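Local coordinates for putative glutathione transferase (PDB 4FQU), which catalyses the glutathione-dependent reduction of glutathionyl-hydroquinones to hydroquinones, a step in the bacterial breakdown of the pollutant pentachlorophenol, at residues 228-239 with 252-263. Sequence-based numbering, arbitrary orientation.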
loop_
_atom_site.group_PDB
_atom_site.type_symbol
_atom_site.label_atom_id
_atom_site.label_comp_id
_atom_site.label_asym_id
_atom_site.label_seq_id
_atom_site.Cartn_x
_atom_site.Cartn_y
_atom_site.Cartn_z
ATOM N N ASP A 228 -13.506 -19.649 -12.283
ATOM C CA ASP A 228 -13.560 -19.054 -10.937
ATOM C C ASP A 228 -12.397 -19.557 -10.113
ATOM O O ASP A 228 -11.810 -18.809 -9.326
ATOM C CB ASP A 228 -14.868 -19.371 -10.213
ATOM C CG ASP A 228 -16.060 -19.427 -11.153
ATOM O OD1 ASP A 228 -16.313 -20.500 -11.765
ATOM O OD2 ASP A 228 -16.744 -18.391 -11.296
ATOM N N ILE A 229 -12.054 -20.824 -10.291
ATOM C CA ILE A 229 -11.026 -21.410 -9.466
ATOM C C ILE A 229 -9.663 -20.755 -9.701
ATOM O O ILE A 229 -8.787 -20.826 -8.860
ATOM C CB ILE A 229 -10.967 -22.902 -9.705
ATOM C CG1 ILE A 229 -12.293 -23.495 -9.328
ATOM C CG2 ILE A 229 -9.900 -23.543 -8.877
ATOM C CD1 ILE A 229 -12.205 -24.925 -9.033
ATOM N N ARG A 230 -9.468 -20.109 -10.831
ATOM C CA ARG A 230 -8.202 -19.436 -11.036
ATOM C C ARG A 230 -8.340 -17.943 -10.784
ATOM O O ARG A 230 -7.356 -17.232 -10.577
ATOM C CB ARG A 230 -7.683 -19.687 -12.447
ATOM C CG ARG A 230 -7.433 -21.140 -12.769
ATOM C CD ARG A 230 -7.575 -21.414 -14.249
ATOM N NE ARG A 230 -6.967 -20.374 -15.048
ATOM C CZ ARG A 230 -6.225 -20.603 -16.119
ATOM N NH1 ARG A 230 -5.978 -21.861 -16.507
ATOM N NH2 ARG A 230 -5.720 -19.567 -16.773
ATOM N N LEU A 231 -9.562 -17.444 -10.826
ATOM C CA LEU A 231 -9.746 -16.062 -10.470
ATOM C C LEU A 231 -9.691 -15.901 -8.950
ATOM O O LEU A 231 -9.107 -14.937 -8.439
ATOM C CB LEU A 231 -11.063 -15.552 -10.993
ATOM C CG LEU A 231 -11.463 -14.213 -10.400
ATOM C CD1 LEU A 231 -10.539 -13.135 -10.795
ATOM C CD2 LEU A 231 -12.798 -13.881 -10.927
ATOM N N PHE A 232 -10.293 -16.843 -8.222
ATOM C CA PHE A 232 -10.414 -16.696 -6.781
ATOM C C PHE A 232 -9.088 -16.518 -6.039
ATOM O O PHE A 232 -9.004 -15.717 -5.127
ATOM C CB PHE A 232 -11.236 -17.813 -6.168
ATOM C CG PHE A 232 -11.255 -17.777 -4.672
ATOM C CD1 PHE A 232 -12.147 -16.988 -4.006
ATOM C CD2 PHE A 232 -10.348 -18.514 -3.940
ATOM C CE1 PHE A 232 -12.130 -16.925 -2.657
ATOM C CE2 PHE A 232 -10.343 -18.466 -2.588
ATOM C CZ PHE A 232 -11.227 -17.666 -1.941
ATOM N N PRO A 233 -8.037 -17.241 -6.427
ATOM C CA PRO A 233 -6.809 -17.042 -5.649
ATOM C C PRO A 233 -6.299 -15.609 -5.694
ATOM O O PRO A 233 -5.731 -15.105 -4.722
ATOM C CB PRO A 233 -5.817 -17.995 -6.312
ATOM C CG PRO A 233 -6.621 -19.086 -6.758
ATOM C CD PRO A 233 -7.954 -18.453 -7.240
ATOM N N THR A 234 -6.500 -14.942 -6.820
ATOM C CA THR A 234 -6.029 -13.575 -6.912
ATOM C C THR A 234 -6.913 -12.675 -6.089
ATOM O O THR A 234 -6.430 -11.946 -5.241
ATOM C CB THR A 234 -5.923 -13.070 -8.346
ATOM O OG1 THR A 234 -4.888 -13.799 -9.033
ATOM C CG2 THR A 234 -5.598 -11.565 -8.347
ATOM N N LEU A 235 -8.208 -12.739 -6.314
ATOM C CA LEU A 235 -9.115 -11.985 -5.474
ATOM C C LEU A 235 -8.841 -12.127 -3.941
ATOM O O LEU A 235 -8.810 -11.144 -3.200
ATOM C CB LEU A 235 -10.554 -12.352 -5.836
ATOM C CG LEU A 235 -11.171 -11.510 -6.941
ATOM C CD1 LEU A 235 -10.111 -11.023 -7.835
ATOM C CD2 LEU A 235 -12.212 -12.304 -7.696
ATOM N N VAL A 236 -8.619 -13.339 -3.453
ATOM C CA VAL A 236 -8.665 -13.551 -2.015
ATOM C C VAL A 236 -7.496 -12.845 -1.316
ATOM O O VAL A 236 -7.562 -12.522 -0.124
ATOM C CB VAL A 236 -8.678 -15.041 -1.714
ATOM C CG1 VAL A 236 -7.293 -15.583 -1.823
ATOM C CG2 VAL A 236 -9.276 -15.324 -0.343
ATOM N N ARG A 237 -6.446 -12.600 -2.087
ATOM C CA ARG A 237 -5.242 -11.953 -1.605
ATOM C C ARG A 237 -5.236 -10.453 -1.921
ATOM O O ARG A 237 -4.287 -9.695 -1.561
ATOM C CB ARG A 237 -4.028 -12.567 -2.285
ATOM C CG ARG A 237 -3.584 -13.804 -1.698
ATOM C CD ARG A 237 -2.926 -14.628 -2.716
ATOM N NE ARG A 237 -2.515 -15.875 -2.107
ATOM C CZ ARG A 237 -3.247 -16.972 -2.090
ATOM N NH1 ARG A 237 -4.431 -17.018 -2.676
ATOM N NH2 ARG A 237 -2.785 -18.035 -1.481
ATOM N N PHE A 238 -6.284 -10.008 -2.600
ATOM C CA PHE A 238 -6.194 -8.698 -3.242
ATOM C C PHE A 238 -6.128 -7.513 -2.304
ATOM O O PHE A 238 -5.109 -6.849 -2.224
ATOM C CB PHE A 238 -7.329 -8.474 -4.170
ATOM C CG PHE A 238 -7.070 -7.403 -5.098
ATOM C CD1 PHE A 238 -7.369 -6.106 -4.760
ATOM C CD2 PHE A 238 -6.487 -7.670 -6.315
ATOM C CE1 PHE A 238 -7.126 -5.084 -5.641
ATOM C CE2 PHE A 238 -6.257 -6.664 -7.203
ATOM C CZ PHE A 238 -6.577 -5.363 -6.873
ATOM N N ASP A 239 -7.238 -7.249 -1.619
ATOM C CA ASP A 239 -7.286 -6.189 -0.634
ATOM C C ASP A 239 -6.282 -6.350 0.494
ATOM O O ASP A 239 -5.893 -5.374 1.116
ATOM C CB ASP A 239 -8.671 -6.089 -0.007
ATOM C CG ASP A 239 -9.725 -5.679 -0.990
ATOM O OD1 ASP A 239 -9.391 -5.425 -2.158
ATOM O OD2 ASP A 239 -10.903 -5.603 -0.582
ATOM N N ARG A 252 -10.863 -1.173 -4.212
ATOM C CA ARG A 252 -10.722 -2.466 -3.553
ATOM C C ARG A 252 -11.630 -3.467 -4.194
ATOM O O ARG A 252 -12.637 -3.104 -4.742
ATOM C CB ARG A 252 -11.079 -2.333 -2.087
ATOM C CG ARG A 252 -10.249 -1.320 -1.419
ATOM C CD ARG A 252 -10.767 -0.964 -0.068
ATOM N NE ARG A 252 -12.151 -0.571 -0.157
ATOM C CZ ARG A 252 -13.061 -0.875 0.751
ATOM N NH1 ARG A 252 -12.716 -1.587 1.811
ATOM N NH2 ARG A 252 -14.302 -0.471 0.579
ATOM N N ILE A 253 -11.281 -4.733 -4.125
ATOM C CA ILE A 253 -12.246 -5.740 -4.522
ATOM C C ILE A 253 -13.524 -5.539 -3.712
ATOM O O ILE A 253 -14.637 -5.864 -4.177
ATOM C CB ILE A 253 -11.748 -7.176 -4.290
ATOM C CG1 ILE A 253 -10.348 -7.353 -4.856
ATOM C CG2 ILE A 253 -12.708 -8.175 -4.920
ATOM C CD1 ILE A 253 -10.290 -7.074 -6.286
ATOM N N ALA A 254 -13.353 -4.997 -2.505
ATOM C CA ALA A 254 -14.469 -4.681 -1.630
ATOM C C ALA A 254 -15.389 -3.661 -2.273
ATOM O O ALA A 254 -16.499 -3.459 -1.841
ATOM C CB ALA A 254 -13.960 -4.146 -0.360
ATOM N N ASP A 255 -14.937 -3.005 -3.322
ATOM C CA ASP A 255 -15.759 -1.970 -3.898
ATOM C C ASP A 255 -16.485 -2.480 -5.109
ATOM O O ASP A 255 -17.144 -1.715 -5.799
ATOM C CB ASP A 255 -14.900 -0.784 -4.279
ATOM C CG ASP A 255 -14.223 -0.158 -3.089
ATOM O OD1 ASP A 255 -14.944 0.067 -2.082
ATOM O OD2 ASP A 255 -12.992 0.117 -3.173
ATOM N N TYR A 256 -16.329 -3.769 -5.388
ATOM C CA TYR A 256 -16.987 -4.419 -6.537
ATOM C C TYR A 256 -17.976 -5.406 -5.984
ATOM O O TYR A 256 -17.589 -6.522 -5.639
ATOM C CB TYR A 256 -15.994 -5.226 -7.372
ATOM C CG TYR A 256 -15.122 -4.423 -8.274
ATOM C CD1 TYR A 256 -15.615 -3.870 -9.435
ATOM C CD2 TYR A 256 -13.785 -4.244 -7.974
ATOM C CE1 TYR A 256 -14.810 -3.138 -10.266
ATOM C CE2 TYR A 256 -12.963 -3.516 -8.793
ATOM C CZ TYR A 256 -13.481 -2.971 -9.934
ATOM O OH TYR A 256 -12.641 -2.264 -10.737
ATOM N N PRO A 257 -19.241 -4.998 -5.858
ATOM C CA PRO A 257 -20.258 -5.840 -5.239
ATOM C C PRO A 257 -20.284 -7.223 -5.842
ATOM O O PRO A 257 -20.113 -8.176 -5.111
ATOM C CB PRO A 257 -21.544 -5.084 -5.506
ATOM C CG PRO A 257 -21.166 -4.003 -6.414
ATOM C CD PRO A 257 -19.772 -3.677 -6.135
ATOM N N ASN A 258 -20.435 -7.346 -7.144
ATOM C CA ASN A 258 -20.491 -8.670 -7.714
ATOM C C ASN A 258 -19.303 -9.574 -7.470
ATOM O O ASN A 258 -19.508 -10.750 -7.194
ATOM C CB ASN A 258 -20.826 -8.615 -9.177
ATOM C CG ASN A 258 -22.274 -8.541 -9.391
ATOM O OD1 ASN A 258 -23.039 -9.200 -8.689
ATOM N ND2 ASN A 258 -22.692 -7.724 -10.341
ATOM N N LEU A 259 -18.081 -9.053 -7.590
ATOM C CA LEU A 259 -16.884 -9.834 -7.284
ATOM C C LEU A 259 -16.812 -10.194 -5.801
ATOM O O LEU A 259 -16.560 -11.349 -5.455
ATOM C CB LEU A 259 -15.617 -9.092 -7.675
ATOM C CG LEU A 259 -15.513 -9.081 -9.190
ATOM C CD1 LEU A 259 -14.424 -8.157 -9.707
ATOM C CD2 LEU A 259 -15.308 -10.494 -9.697
ATOM N N SER A 260 -17.031 -9.212 -4.924
ATOM C CA SER A 260 -16.970 -9.426 -3.477
ATOM C C SER A 260 -17.906 -10.530 -3.096
ATOM O O SER A 260 -17.660 -11.226 -2.121
ATOM C CB SER A 260 -17.363 -8.169 -2.716
ATOM O OG SER A 260 -16.226 -7.358 -2.490
ATOM N N ARG A 261 -18.975 -10.691 -3.875
ATOM C CA ARG A 261 -19.972 -11.708 -3.625
ATOM C C ARG A 261 -19.393 -13.074 -4.002
ATOM O O ARG A 261 -19.475 -14.010 -3.207
ATOM C CB ARG A 261 -21.233 -11.369 -4.406
ATOM C CG ARG A 261 -22.575 -11.870 -3.852
ATOM C CD ARG A 261 -23.790 -11.282 -4.652
ATOM N NE ARG A 261 -23.536 -11.083 -6.100
ATOM C CZ ARG A 261 -23.607 -12.038 -7.050
ATOM N NH1 ARG A 261 -23.942 -13.294 -6.703
ATOM N NH2 ARG A 261 -23.327 -11.746 -8.348
ATOM N N LEU A 262 -18.790 -13.183 -5.196
ATOM C CA LEU A 262 -18.122 -14.415 -5.636
ATOM C C LEU A 262 -17.052 -14.855 -4.636
ATOM O O LEU A 262 -16.938 -16.028 -4.297
ATOM C CB LEU A 262 -17.492 -14.258 -7.021
ATOM C CG LEU A 262 -16.621 -15.434 -7.530
ATOM C CD1 LEU A 262 -17.475 -16.529 -8.001
ATOM C CD2 LEU A 262 -15.778 -15.031 -8.678
ATOM N N VAL A 263 -16.266 -13.913 -4.155
ATOM C CA VAL A 263 -15.244 -14.235 -3.183
ATOM C C VAL A 263 -15.792 -14.773 -1.882
ATOM O O VAL A 263 -15.222 -15.693 -1.307
ATOM C CB VAL A 263 -14.437 -13.019 -2.874
ATOM C CG1 VAL A 263 -13.843 -13.114 -1.443
ATOM C CG2 VAL A 263 -13.407 -12.823 -3.982
#
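Apolar helix packing with a carboxylate-to-backbone hydrogen bond at one end joins helix 226-245 to the 3-10 turn 253-255 and helix 257-268, within the all-helical C-terminal domain of this glutathione transferase fold. The helix segments run nearly perpendicular, at 105°, their axes 10.3 Å apart. L235 lies at the centre: its branched end reaches L259 and I253, while L235 CB meets V263 CG2. Toward the N-terminal end of 228-239, L231 CD2 packs on L262 CD2 at 3.9 Å, and F232 turns its ring edge to the carbonyl oxygen of V263. Flexible leucines and a compact valine suit this steep crossing. At the C-terminal end of that segment, I253 lays its slim CD1 branch over one face of the F238 ring, 3.6 Å from the centroid, a CH-pi contact. With CG anti to its own carbonyl carbon (chi1 -65°), D239 faces the turn, and OD1 accepts the I253 N-H at 2.8 Å through its syn lone pair; a short acidic side chain suits this place beside backbone N-H. S260 OG donates a hydrogen bond to I253 O, tying this turn to the following helix. Beyond the contact, L231 also touches helix 165-180, F232 packs against helix 54-65 of the thioredoxin-like domain, and Y256 leans on helix 192-212.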